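Long-range contacts in secretory pathway GDP dissociation inhibitor (Saccharomyces cerevisiae, PDB 2BCG), which binds GDP-bound Rab GTPases such as Ypt1, slows their release of GDP and extracts them from membranes, and is essential for the yeast secretory pathway: residues T19-I25 with L244-A249; E49-L55 with W82-I87; P290-P296 with N410-S416; C315-P320 with G360-A364. The contacts are given in a common frame with arbitrary orientation. Where two conformers were deposited one is given. Residues are numbered along the deposited sequence.

Contact 1. Residues T19-I25 with L244-A249; sequences TGITECI and LPQGFA
Ile25 lies over one face of the Phe248 ring, a CH-pi contact with CG1 3.6 Å from the ring centroid and 10° off the normal. Phe248 (chi1 m) points toward the facing helix, and its CB packs 3.8 Å from CB of Cys24. Helix 21-25, with Gly20 as N-cap, and helix 244-249 run nearly parallel: their axes cross at 18° and approach to 8.1 Å, with CA atoms nearest at Ile21-Pro245 (4.4 Å) and Cys24-Phe248 (5.3 Å). Thr19 and Gly20 belong to the turn between strand 14-17 and helix 21-32, the first beta-alpha unit of the Rossmann-like parallel sheet; helix 243-254 belongs to a region that interacts with Ypt1. Ile21 (t, p) brings CD1 to 3.8 Å from Leu244 CB and 3.7 Å from Phe248 CD2. At the close end, Pro245 CB sits 3.4 Å from Thr19 O and 3.7 Å from Cys24 SG (chi1 m). Gln246 points away from this interface, and its OE1 accepts a hydrogen bond from the backbone of the Ypt1 chain.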
loop_
_atom_site.group_PDB
_atom_site.type_symbol
_atom_site.label_atom_id
_atom_site.label_comp_id
_atom_site.label_asym_id
_atom_site.label_seq_id
_atom_site.Cartn_x
_atom_site.Cartn_y
_atom_site.Cartn_z
ATOM N N THR A 19 12.128 1.105 0.815
ATOM C CA THR A 19 10.800 1.536 0.367
ATOM C C THR A 19 9.672 0.828 1.103
ATOM O O THR A 19 8.599 0.607 0.527
ATOM C CB THR A 19 10.620 1.353 -1.157
ATOM O OG1 THR A 19 10.832 -0.028 -1.518
ATOM C CG2 THR A 19 11.593 2.224 -1.939
ATOM N N GLY A 20 9.883 0.513 2.385
ATOM C CA GLY A 20 8.735 0.284 3.263
ATOM C C GLY A 20 7.756 1.437 3.319
ATOM O O GLY A 20 8.106 2.604 3.053
ATOM N N ILE A 21 6.528 1.132 3.727
ATOM C CA ILE A 21 5.493 2.165 3.760
ATOM C C ILE A 21 5.854 3.416 4.631
ATOM O O ILE A 21 5.541 4.536 4.251
ATOM C CB ILE A 21 4.135 1.547 4.192
ATOM C CG1 ILE A 21 2.987 2.558 4.113
ATOM C CG2 ILE A 21 4.214 0.887 5.571
ATOM C CD1 ILE A 21 2.832 3.228 2.798
ATOM N N THR A 22 6.460 3.234 5.796
ATOM C CA THR A 22 6.809 4.409 6.607
ATOM C C THR A 22 7.681 5.366 5.800
ATOM O O THR A 22 7.401 6.577 5.756
ATOM C CB THR A 22 7.524 3.976 7.873
ATOM O OG1 THR A 22 6.678 3.099 8.605
ATOM C CG2 THR A 22 7.938 5.184 8.725
ATOM N N GLU A 23 8.684 4.816 5.117
ATOM C CA GLU A 23 9.630 5.636 4.336
ATOM C C GLU A 23 8.948 6.246 3.123
ATOM O O GLU A 23 9.211 7.397 2.757
ATOM C CB GLU A 23 10.827 4.818 3.857
ATOM C CG GLU A 23 11.896 4.610 4.907
ATOM C CD GLU A 23 11.489 3.681 6.037
ATOM O OE1 GLU A 23 12.006 3.869 7.170
ATOM O OE2 GLU A 23 10.738 2.708 5.784
ATOM N N CYS A 24 8.114 5.453 2.441
ATOM C CA CYS A 24 7.441 5.978 1.258
ATOM C C CYS A 24 6.471 7.121 1.657
ATOM O O CYS A 24 6.401 8.108 0.948
ATOM C CB CYS A 24 6.707 4.883 0.489
ATOM S SG CYS A 24 7.827 3.691 -0.263
ATOM N N ILE A 25 5.784 7.021 2.800
ATOM C CA ILE A 25 4.916 8.137 3.215
ATOM C C ILE A 25 5.732 9.386 3.466
ATOM O O ILE A 25 5.370 10.487 3.019
ATOM C CB ILE A 25 4.057 7.795 4.454
ATOM C CG1 ILE A 25 3.067 6.689 4.055
ATOM C CG2 ILE A 25 3.246 9.041 4.908
ATOM C CD1 ILE A 25 2.225 6.136 5.241
ATOM N N LEU A 244 0.339 0.195 -1.126
ATOM C CA LEU A 244 0.465 1.429 -0.337
ATOM C C LEU A 244 1.844 2.096 -0.540
ATOM O O LEU A 244 1.894 3.274 -0.925
ATOM C CB LEU A 244 0.149 1.155 1.153
ATOM C CG LEU A 244 -1.322 0.782 1.393
ATOM C CD1 LEU A 244 -1.442 0.115 2.789
ATOM C CD2 LEU A 244 -2.252 2.011 1.275
ATOM N N PRO A 245 2.968 1.390 -0.272
ATOM C CA PRO A 245 4.262 2.078 -0.503
ATOM C C PRO A 245 4.411 2.503 -1.956
ATOM O O PRO A 245 4.943 3.573 -2.228
ATOM C CB PRO A 245 5.327 1.031 -0.101
ATOM C CG PRO A 245 4.580 -0.304 -0.126
ATOM C CD PRO A 245 3.159 0.014 0.256
ATOM N N GLN A 246 3.933 1.691 -2.882
ATOM C CA GLN A 246 4.049 2.034 -4.311
ATOM C C GLN A 246 3.293 3.337 -4.598
ATOM O O GLN A 246 3.748 4.175 -5.382
ATOM C CB GLN A 246 3.534 0.899 -5.193
ATOM C CG GLN A 246 4.504 -0.295 -5.172
ATOM C CD GLN A 246 4.030 -1.417 -6.065
ATOM O OE1 GLN A 246 3.972 -1.285 -7.281
ATOM N NE2 GLN A 246 3.659 -2.520 -5.458
ATOM N N GLY A 247 2.159 3.509 -3.928
ATOM C CA GLY A 247 1.368 4.714 -4.150
ATOM C C GLY A 247 2.027 5.958 -3.595
ATOM O O GLY A 247 1.998 7.044 -4.224
ATOM N N PHE A 248 2.584 5.843 -2.391
ATOM C CA PHE A 248 3.281 6.997 -1.812
ATOM C C PHE A 248 4.574 7.299 -2.583
ATOM O O PHE A 248 4.977 8.475 -2.676
ATOM C CB PHE A 248 3.492 6.822 -0.311
ATOM C CG PHE A 248 2.232 7.082 0.472
ATOM C CD1 PHE A 248 1.814 8.409 0.731
ATOM C CD2 PHE A 248 1.412 6.019 0.872
ATOM C CE1 PHE A 248 0.622 8.659 1.427
ATOM C CE2 PHE A 248 0.191 6.270 1.544
ATOM C CZ PHE A 248 -0.185 7.592 1.849
ATOM N N ALA A 249 5.229 6.265 -3.116
ATOM C CA ALA A 249 6.425 6.477 -3.973
ATOM C C ALA A 249 6.028 7.248 -5.236
ATOM O O ALA A 249 6.754 8.150 -5.679
ATOM C CB ALA A 249 7.069 5.141 -4.350
#

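Contact 2. Residues E49-L55 with W82-I87; sequences EAASVTL and WNVDLI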
loop_
_atom_site.group_PDB
_atom_site.type_symbol
_atom_site.label_atom_id
_atom_site.label_comp_id
_atom_site.label_asym_id
_atom_site.label_seq_id
_atom_site.Cartn_x
_atom_site.Cartn_y
_atom_site.Cartn_z
ATOM N N GLU A 49 10.045 -4.482 4.293
ATOM C CA GLU A 49 9.632 -5.663 5.061
ATOM C C GLU A 49 8.125 -5.957 5.032
ATOM O O GLU A 49 7.693 -7.084 5.362
ATOM C CB GLU A 49 10.125 -5.551 6.504
ATOM C CG GLU A 49 11.636 -5.709 6.638
ATOM C CD GLU A 49 12.112 -7.115 6.310
ATOM O OE1 GLU A 49 11.376 -8.084 6.596
ATOM O OE2 GLU A 49 13.221 -7.255 5.765
ATOM N N ALA A 50 7.324 -4.967 4.645
ATOM C CA ALA A 50 5.885 -5.161 4.577
ATOM C C ALA A 50 5.376 -5.264 3.117
ATOM O O ALA A 50 4.229 -4.970 2.842
ATOM C CB ALA A 50 5.128 -4.063 5.328
ATOM N N ALA A 51 6.269 -5.641 2.205
ATOM C CA ALA A 51 5.912 -5.922 0.809
ATOM C C ALA A 51 4.833 -7.012 0.698
ATOM O O ALA A 51 4.669 -7.832 1.616
ATOM C CB ALA A 51 7.151 -6.404 0.049
ATOM N N SER A 52 4.174 -7.039 -0.460
ATOM C CA SER A 52 3.382 -8.164 -0.874
ATOM C C SER A 52 4.156 -8.874 -1.968
ATOM O O SER A 52 4.732 -8.198 -2.856
ATOM C CB SER A 52 2.007 -7.706 -1.382
ATOM O OG SER A 52 1.270 -6.977 -0.406
ATOM N N VAL A 53 4.200 -10.214 -1.931
ATOM C CA VAL A 53 5.049 -10.940 -2.872
ATOM C C VAL A 53 4.277 -12.027 -3.620
ATOM O O VAL A 53 3.159 -12.412 -3.235
ATOM C CB VAL A 53 6.241 -11.570 -2.125
ATOM C CG1 VAL A 53 7.072 -10.478 -1.403
ATOM C CG2 VAL A 53 5.760 -12.636 -1.145
ATOM N N THR A 54 4.871 -12.502 -4.713
ATOM C CA THR A 54 4.271 -13.584 -5.465
ATOM C C THR A 54 4.420 -14.930 -4.752
ATOM O O THR A 54 5.154 -15.064 -3.776
ATOM C CB THR A 54 4.929 -13.742 -6.858
ATOM O OG1 THR A 54 6.319 -14.104 -6.687
ATOM C CG2 THR A 54 4.766 -12.482 -7.676
ATOM N N LEU A 55 3.707 -15.938 -5.262
ATOM C CA LEU A 55 3.801 -17.262 -4.705
ATOM C C LEU A 55 5.189 -17.861 -4.901
ATOM O O LEU A 55 5.760 -18.407 -3.964
ATOM C CB LEU A 55 2.663 -18.144 -5.226
ATOM C CG LEU A 55 2.442 -19.498 -4.577
ATOM C CD1 LEU A 55 2.338 -19.427 -3.031
ATOM C CD2 LEU A 55 1.150 -19.994 -5.134
ATOM N N TRP A 82 -1.197 -13.632 -7.381
ATOM C CA TRP A 82 -0.831 -13.712 -5.957
ATOM C C TRP A 82 -0.074 -12.458 -5.525
ATOM O O TRP A 82 0.937 -12.113 -6.144
ATOM C CB TRP A 82 0.007 -14.974 -5.711
ATOM C CG TRP A 82 -0.782 -16.254 -5.897
ATOM C CD1 TRP A 82 -1.060 -16.897 -7.086
ATOM C CD2 TRP A 82 -1.417 -17.014 -4.872
ATOM N NE1 TRP A 82 -1.854 -18.005 -6.857
ATOM C CE2 TRP A 82 -2.053 -18.127 -5.501
ATOM C CE3 TRP A 82 -1.487 -16.893 -3.474
ATOM C CZ2 TRP A 82 -2.765 -19.081 -4.771
ATOM C CZ3 TRP A 82 -2.194 -17.841 -2.753
ATOM C CH2 TRP A 82 -2.824 -18.923 -3.399
ATOM N N ASN A 83 -0.564 -11.819 -4.460
ATOM C CA ASN A 83 0.071 -10.632 -3.873
ATOM C C ASN A 83 -0.064 -10.839 -2.369
ATOM O O ASN A 83 -1.041 -10.427 -1.757
ATOM C CB ASN A 83 -0.665 -9.348 -4.273
ATOM C CG ASN A 83 -0.621 -9.111 -5.762
ATOM O OD1 ASN A 83 0.431 -8.760 -6.297
ATOM N ND2 ASN A 83 -1.753 -9.332 -6.449
ATOM N N VAL A 84 0.891 -11.550 -1.809
ATOM C CA VAL A 84 0.766 -12.027 -0.454
ATOM C C VAL A 84 1.546 -11.156 0.521
ATOM O O VAL A 84 2.772 -11.068 0.414
ATOM C CB VAL A 84 1.278 -13.480 -0.359
ATOM C CG1 VAL A 84 1.140 -14.003 1.078
ATOM C CG2 VAL A 84 0.595 -14.358 -1.403
ATOM N N ASP A 85 0.827 -10.518 1.445
ATOM C CA ASP A 85 1.465 -9.681 2.472
ATOM C C ASP A 85 2.463 -10.513 3.276
ATOM O O ASP A 85 2.165 -11.632 3.743
ATOM C CB ASP A 85 0.418 -9.133 3.445
ATOM C CG ASP A 85 -0.606 -8.243 2.781
ATOM O OD1 ASP A 85 -0.328 -7.645 1.714
ATOM O OD2 ASP A 85 -1.714 -8.144 3.361
ATOM N N LEU A 86 3.645 -9.945 3.492
ATOM C CA LEU A 86 4.582 -10.571 4.418
ATOM C C LEU A 86 4.228 -10.241 5.876
ATOM O O LEU A 86 4.528 -11.013 6.783
ATOM C CB LEU A 86 5.990 -10.085 4.098
ATOM C CG LEU A 86 6.554 -10.493 2.706
ATOM C CD1 LEU A 86 7.898 -9.837 2.460
ATOM C CD2 LEU A 86 6.748 -11.980 2.621
ATOM N N ILE A 87 3.600 -9.067 6.069
ATOM C CA ILE A 87 3.237 -8.581 7.398
ATOM C C ILE A 87 1.768 -8.121 7.406
ATOM O O ILE A 87 1.433 -7.148 6.728
ATOM C CB ILE A 87 4.168 -7.427 7.878
ATOM C CG1 ILE A 87 5.607 -7.928 7.925
ATOM C CG2 ILE A 87 3.650 -6.887 9.244
ATOM C CD1 ILE A 87 6.603 -6.883 8.427
HETATM O O HOH W 1 2.861 -6.909 4.316
HETATM O O HOH W 2 2.901 -8.824 -5.318
#
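The two segments run antiparallel, their end-to-end directions 152° apart, and form a short two-stranded sheet. Val53 and Val84 make the hydrogen-bonded pair, with Val53 N to Val84 O at 2.9 Å and Val84 N to Val53 O at 2.8 Å. Ser52 and Asp85 are the adjoining non-hydrogen-bonded pair, their CA atoms only 4.1 Å apart, and Ser52 CA comes within 3.2 Å of Val84 O. Beyond them Leu86 N donates to Ala51 O (3.0 Å), and a water accepts from Ile87 N at 2.9 Å. Across the non-hydrogen-bonded pair Ser52 OG donates to Asp85 OD1 at 2.7 Å; the same carboxylate receives bonds from Leu241 N and Tyr236 OH, so it also fastens the chain that leads into helix 243-254. A second water donates to Asn83 OD1 (2.7 Å) and, weakly, to Ser52 O (3.1 Å); Asn83 ND2 bonds Asn355 O, its strongest partner, and OD1 also bonds a basic side chain of the Ypt1 chain. Val53 CG2 meets Leu86 CD2 at 3.9 Å, and Ile87 CD1 reaches Glu49 O at 3.3 Å. At the far end Leu55 CD2 lies over the five-membered ring of Trp82, 3.9 Å from its centroid, in a CH-pi contact. Thr54 N-caps helix 55-62, whose Leu58 packs on both Val53 and Val84, while Trp82 and Val84 rest on strands 303-317 and 362-369 of the large mixed sheet.

Contact 3. Residues P290-P296 with N410-S416; sequences PLVIADP and NIYLSRS
Asn410, in a left-handed backbone conformation (phi/psi 54/34), precedes strand 411-413, which runs parallel to strand 292-294 with axes 4.8 Å apart and crossing at -23°. Its O accepts from Val292 N at 3.0 Å, and a water bridges the flank, accepting from Asn410 ND2 (3.0 Å) and donating to Pro290 O (2.7 Å). Ile411 (m, t) pairs with Val292, their CG1 atoms 3.7 Å apart. Tyr412 pairs with Ile293 on the other face of the sheet: its N donates to Val292 O (2.9 Å), its O accepts from Ala294 N (3.0 Å), and its ring (chi1 m) turns an edge to Leu291, CE1 3.9 Å from CB. Leu413 (m, t) pairs with Ala294 on the face of Ile411, CD2 lying 3.8 Å from Ala294 CB. Ser414 N donates to Ala294 O at 3.0 Å, closing the parallel bonding, and its OG (chi1 p) bonds Glu23 of helix 21-32. Past the strand, Pro296 CG lies against Ser414 O at 3.2 Å, and Ser416 OG bonds Phe400 N. Strand 292-294 also hydrogen-bonds to strand 14-17, leaving 411-413 as the outermost strand on this side of a five-stranded parallel sheet in the order 3-2-1-4-5, the nucleotide-binding-type Rossmann fold that GDI shares with flavoproteins.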
loop_
_atom_site.group_PDB
_atom_site.type_symbol
_atom_site.label_atom_id
_atom_site.label_comp_id
_atom_site.label_asym_id
_atom_site.label_seq_id
_atom_site.Cartn_x
_atom_site.Cartn_y
_atom_site.Cartn_z
ATOM N N PRO A 290 21.736 16.646 3.671
ATOM C CA PRO A 290 21.941 16.915 5.113
ATOM C C PRO A 290 21.314 15.918 6.088
ATOM O O PRO A 290 21.708 15.871 7.270
ATOM C CB PRO A 290 21.292 18.289 5.324
ATOM C CG PRO A 290 20.593 18.638 4.098
ATOM C CD PRO A 290 20.942 17.693 3.007
ATOM N N LEU A 291 20.379 15.098 5.611
ATOM C CA LEU A 291 19.809 14.081 6.483
ATOM C C LEU A 291 19.394 12.843 5.690
ATOM O O LEU A 291 19.193 12.906 4.474
ATOM C CB LEU A 291 18.609 14.641 7.278
ATOM C CG LEU A 291 17.394 15.125 6.498
ATOM C CD1 LEU A 291 16.346 14.044 6.651
ATOM C CD2 LEU A 291 16.821 16.451 6.994
ATOM N N VAL A 292 19.270 11.738 6.418
ATOM C CA VAL A 292 18.759 10.485 5.852
ATOM C C VAL A 292 17.584 9.994 6.719
ATOM O O VAL A 292 17.567 10.168 7.952
ATOM C CB VAL A 292 19.891 9.406 5.743
ATOM C CG1 VAL A 292 20.382 8.946 7.109
ATOM C CG2 VAL A 292 19.422 8.206 4.878
ATOM N N ILE A 293 16.610 9.377 6.054
ATOM C CA ILE A 293 15.493 8.652 6.700
ATOM C C ILE A 293 15.636 7.203 6.218
ATOM O O ILE A 293 15.814 6.970 5.031
ATOM C CB ILE A 293 14.135 9.246 6.275
ATOM C CG1 ILE A 293 14.034 10.727 6.701
ATOM C CG2 ILE A 293 12.980 8.373 6.805
ATOM C CD1 ILE A 293 12.837 11.417 6.197
ATOM N N ALA A 294 15.633 6.236 7.128
ATOM C CA ALA A 294 15.886 4.856 6.702
ATOM C C ALA A 294 15.248 3.838 7.617
ATOM O O ALA A 294 14.920 4.141 8.769
ATOM C CB ALA A 294 17.364 4.605 6.634
ATOM N N ASP A 295 15.061 2.626 7.101
ATOM C CA ASP A 295 14.647 1.539 7.977
ATOM C C ASP A 295 15.832 0.863 8.686
ATOM O O ASP A 295 16.994 1.082 8.313
ATOM C CB ASP A 295 13.711 0.553 7.234
ATOM C CG ASP A 295 14.440 -0.401 6.298
ATOM O OD1 ASP A 295 15.440 -1.051 6.670
ATOM O OD2 ASP A 295 13.951 -0.559 5.156
ATOM N N PRO A 296 15.548 0.105 9.756
ATOM C CA PRO A 296 16.632 -0.524 10.522
ATOM C C PRO A 296 17.637 -1.356 9.728
ATOM O O PRO A 296 18.807 -1.488 10.166
ATOM C CB PRO A 296 15.878 -1.375 11.571
ATOM C CG PRO A 296 14.546 -0.592 11.777
ATOM C CD PRO A 296 14.220 -0.104 10.375
ATOM N N ASN A 410 21.488 13.231 12.316
ATOM C CA ASN A 410 20.589 13.371 11.139
ATOM C C ASN A 410 20.305 12.029 10.467
ATOM O O ASN A 410 20.163 11.973 9.249
ATOM C CB ASN A 410 21.079 14.439 10.146
ATOM C CG ASN A 410 20.972 15.868 10.706
ATOM O OD1 ASN A 410 20.043 16.214 11.460
ATOM N ND2 ASN A 410 21.933 16.717 10.315
ATOM N N ILE A 411 20.239 10.972 11.274
ATOM C CA ILE A 411 19.879 9.631 10.803
ATOM C C ILE A 411 18.587 9.233 11.501
ATOM O O ILE A 411 18.571 8.790 12.684
ATOM C CB ILE A 411 21.004 8.624 11.044
ATOM C CG1 ILE A 411 22.264 9.056 10.271
ATOM C CG2 ILE A 411 20.578 7.220 10.635
ATOM C CD1 ILE A 411 23.515 8.290 10.646
ATOM N N TYR A 412 17.505 9.412 10.741
ATOM C CA TYR A 412 16.151 9.320 11.268
ATOM C C TYR A 412 15.601 7.949 10.861
ATOM O O TYR A 412 15.363 7.680 9.688
ATOM C CB TYR A 412 15.283 10.445 10.705
ATOM C CG TYR A 412 15.767 11.816 11.160
ATOM C CD1 TYR A 412 16.629 12.597 10.341
ATOM C CD2 TYR A 412 15.448 12.287 12.414
ATOM C CE1 TYR A 412 17.110 13.863 10.785
ATOM C CE2 TYR A 412 15.922 13.557 12.870
ATOM C CZ TYR A 412 16.741 14.323 12.052
ATOM O OH TYR A 412 17.187 15.556 12.476
ATOM N N LEU A 413 15.457 7.081 11.851
ATOM C CA LEU A 413 15.114 5.679 11.587
ATOM C C LEU A 413 13.710 5.348 11.982
ATOM O O LEU A 413 13.166 5.825 13.004
ATOM C CB LEU A 413 16.084 4.762 12.326
ATOM C CG LEU A 413 17.549 4.989 11.908
ATOM C CD1 LEU A 413 18.551 4.259 12.785
ATOM C CD2 LEU A 413 17.792 4.707 10.419
ATOM N N SER A 414 13.105 4.481 11.170
ATOM C CA SER A 414 11.774 3.985 11.503
ATOM C C SER A 414 11.838 2.753 12.410
ATOM O O SER A 414 12.887 2.082 12.512
ATOM C CB SER A 414 11.016 3.637 10.196
ATOM O OG SER A 414 11.769 2.675 9.451
ATOM N N ARG A 415 10.694 2.422 13.006
ATOM C CA ARG A 415 10.539 1.201 13.778
ATOM C C ARG A 415 10.140 0.003 12.881
ATOM O O ARG A 415 9.408 0.158 11.896
ATOM C CB ARG A 415 9.458 1.409 14.844
ATOM C CG ARG A 415 9.723 2.568 15.862
ATOM C CD ARG A 415 8.489 2.781 16.731
ATOM N NE ARG A 415 8.361 1.616 17.605
ATOM C CZ ARG A 415 8.979 1.468 18.773
ATOM N NH1 ARG A 415 9.745 2.450 19.267
ATOM N NH2 ARG A 415 8.812 0.340 19.463
ATOM N N SER A 416 10.619 -1.190 13.218
ATOM C CA SER A 416 10.125 -2.390 12.508
ATOM C C SER A 416 8.609 -2.477 12.625
ATOM O O SER A 416 8.025 -2.014 13.617
ATOM C CB SER A 416 10.716 -3.678 13.077
ATOM O OG SER A 416 12.113 -3.663 13.081
HETATM O O HOH W 3 24.158 15.904 8.429
#

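Contact 4. Residues C315-P320 with G360-A364; sequences CILNHP and GHYLA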
loop_
_atom_site.group_PDB
_atom_site.type_symbol
_atom_site.label_atom_id
_atom_site.label_comp_id
_atom_site.label_asym_id
_atom_site.label_seq_id
_atom_site.Cartn_x
_atom_site.Cartn_y
_atom_site.Cartn_z
ATOM N N CYS A 315 -0.806 -18.847 5.747
ATOM C CA CYS A 315 -1.467 -20.096 5.385
ATOM C C CYS A 315 -2.309 -19.911 4.151
ATOM O O CYS A 315 -2.999 -18.888 4.032
ATOM C CB CYS A 315 -2.390 -20.541 6.506
ATOM S SG CYS A 315 -1.474 -20.791 8.062
ATOM N N ILE A 316 -2.238 -20.886 3.245
ATOM C CA ILE A 316 -3.089 -20.882 2.054
ATOM C C ILE A 316 -4.157 -21.931 2.255
ATOM O O ILE A 316 -3.859 -23.077 2.586
ATOM C CB ILE A 316 -2.319 -21.201 0.766
ATOM C CG1 ILE A 316 -1.226 -20.160 0.486
ATOM C CG2 ILE A 316 -3.315 -21.317 -0.412
ATOM C CD1 ILE A 316 -0.300 -20.547 -0.721
ATOM N N LEU A 317 -5.398 -21.477 2.127
ATOM C CA LEU A 317 -6.559 -22.387 2.213
ATOM C C LEU A 317 -7.202 -22.431 0.858
ATOM O O LEU A 317 -7.067 -21.505 0.074
ATOM C CB LEU A 317 -7.591 -21.900 3.218
ATOM C CG LEU A 317 -7.079 -21.313 4.550
ATOM C CD1 LEU A 317 -8.216 -20.806 5.374
ATOM C CD2 LEU A 317 -6.310 -22.340 5.349
ATOM N N ASN A 318 -7.921 -23.523 0.592
ATOM C CA ASN A 318 -8.717 -23.577 -0.630
ATOM C C ASN A 318 -10.225 -23.535 -0.324
ATOM O O ASN A 318 -11.054 -24.018 -1.119
ATOM C CB ASN A 318 -8.309 -24.764 -1.509
ATOM C CG ASN A 318 -8.664 -26.071 -0.924
ATOM O OD1 ASN A 318 -9.247 -26.160 0.155
ATOM N ND2 ASN A 318 -8.304 -27.149 -1.645
ATOM N N HIS A 319 -10.562 -22.984 0.840
ATOM C CA HIS A 319 -11.948 -22.875 1.309
ATOM C C HIS A 319 -12.050 -21.753 2.342
ATOM O O HIS A 319 -11.051 -21.351 2.930
ATOM C CB HIS A 319 -12.335 -24.182 2.003
ATOM C CG HIS A 319 -11.413 -24.514 3.125
ATOM N ND1 HIS A 319 -11.520 -23.925 4.367
ATOM C CD2 HIS A 319 -10.318 -25.313 3.176
ATOM C CE1 HIS A 319 -10.537 -24.354 5.142
ATOM N NE2 HIS A 319 -9.808 -25.206 4.447
ATOM N N PRO A 320 -13.280 -21.267 2.611
ATOM C CA PRO A 320 -13.426 -20.234 3.670
ATOM C C PRO A 320 -13.117 -20.697 5.072
ATOM O O PRO A 320 -13.072 -21.886 5.360
ATOM C CB PRO A 320 -14.890 -19.802 3.585
ATOM C CG PRO A 320 -15.480 -20.548 2.466
ATOM C CD PRO A 320 -14.566 -21.597 1.960
ATOM N N GLY A 360 -10.742 -18.984 -5.435
ATOM C CA GLY A 360 -11.059 -20.085 -4.558
ATOM C C GLY A 360 -10.140 -20.222 -3.357
ATOM O O GLY A 360 -10.437 -20.967 -2.409
ATOM N N HIS A 361 -9.018 -19.513 -3.396
ATOM C CA HIS A 361 -8.109 -19.554 -2.258
ATOM C C HIS A 361 -8.360 -18.438 -1.235
ATOM O O HIS A 361 -9.012 -17.414 -1.516
ATOM C CB HIS A 361 -6.653 -19.529 -2.749
ATOM C CG HIS A 361 -6.289 -20.722 -3.601
ATOM N ND1 HIS A 361 -5.930 -21.947 -3.069
ATOM C CD2 HIS A 361 -6.245 -20.878 -4.951
ATOM C CE1 HIS A 361 -5.690 -22.806 -4.051
ATOM N NE2 HIS A 361 -5.873 -22.183 -5.202
ATOM N N TYR A 362 -7.884 -18.696 -0.014
ATOM C CA TYR A 362 -7.894 -17.701 1.065
ATOM C C TYR A 362 -6.500 -17.652 1.605
ATOM O O TYR A 362 -5.816 -18.678 1.640
ATOM C CB TYR A 362 -8.905 -18.081 2.173
ATOM C CG TYR A 362 -10.350 -17.992 1.716
ATOM C CD1 TYR A 362 -10.875 -18.913 0.786
ATOM C CD2 TYR A 362 -11.194 -16.994 2.213
ATOM C CE1 TYR A 362 -12.198 -18.815 0.358
ATOM C CE2 TYR A 362 -12.522 -16.908 1.795
ATOM C CZ TYR A 362 -13.000 -17.818 0.861
ATOM O OH TYR A 362 -14.301 -17.761 0.445
ATOM N N LEU A 363 -6.106 -16.459 2.038
ATOM C CA LEU A 363 -4.862 -16.280 2.760
ATOM C C LEU A 363 -5.244 -16.009 4.217
ATOM O O LEU A 363 -6.072 -15.160 4.514
ATOM C CB LEU A 363 -4.083 -15.073 2.222
ATOM C CG LEU A 363 -3.527 -15.204 0.785
ATOM C CD1 LEU A 363 -2.962 -13.895 0.297
ATOM C CD2 LEU A 363 -2.457 -16.286 0.770
ATOM N N ALA A 364 -4.619 -16.731 5.122
ATOM C CA ALA A 364 -4.872 -16.536 6.552
ATOM C C ALA A 364 -3.520 -16.380 7.182
ATOM O O ALA A 364 -2.710 -17.331 7.192
ATOM C CB ALA A 364 -5.599 -17.730 7.137
#
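Four main-chain hydrogen bonds join strands 315-317 and 362-364, which run antiparallel with axes 4.8 Å apart. Cys315 and Ala364 form one hydrogen-bonded pair (Cys315 N to Ala364 O 2.8 Å, Ala364 N to Cys315 O 2.9 Å), and Leu317 and Tyr362 form the next, with both N-to-O distances 2.9 Å; Ile316 faces Leu363 between them. CA-H...O contacts fill in, such as Ile316 CA to Tyr362 O at 3.5 Å. Among side-chain polar bonds, His361 ND1 gives a weak one to Leu317 O (3.4 Å), while His319 ND1 donates to Pro320 O at 2.7 Å within its own segment, and its NE2 bonds Pro388 O. Aromatic packing comes from Tyr362: Pro320 CA sits over its ring face, 3.8 Å from the centroid and 12° off the normal, as the chain after the strand folds across it. Apolar contacts include Leu317 CB with Tyr362 CB (4.2 Å) on one face and Ile316 CG1 with Leu363 CD2 (4.1 Å) on the other. Strand 362-369 bonds onward to 345-351, and 303-317 to 391-402, so this is an antiparallel pairing of neighbouring strands inside the large mixed sheet of GDI.

How the contacts relate
From the N terminus, the first beta-alpha turn enters contact 1, whose loop closes only at helix 243-254, 219 residues on. Contact 2 nests inside that loop, closing a short excursion of its own. After contact 1 is complete, strand 292-294 opens contact 3, which closes at 411-413 and encloses contact 4. Contacts 1 and 3 touch at the Rossmann-like sheet through Glu23 OE1 and Ser414 OG, 2.6 Å apart, a probable hydrogen bond. Contacts 2 and 4 meet where Leu55 and Trp82 pack on Ile316, joining the small two-stranded sheet to the large mixed one. Contacts 3 and 4 lie on opposite sides of the chain's centre, their centres about 37 Å apart.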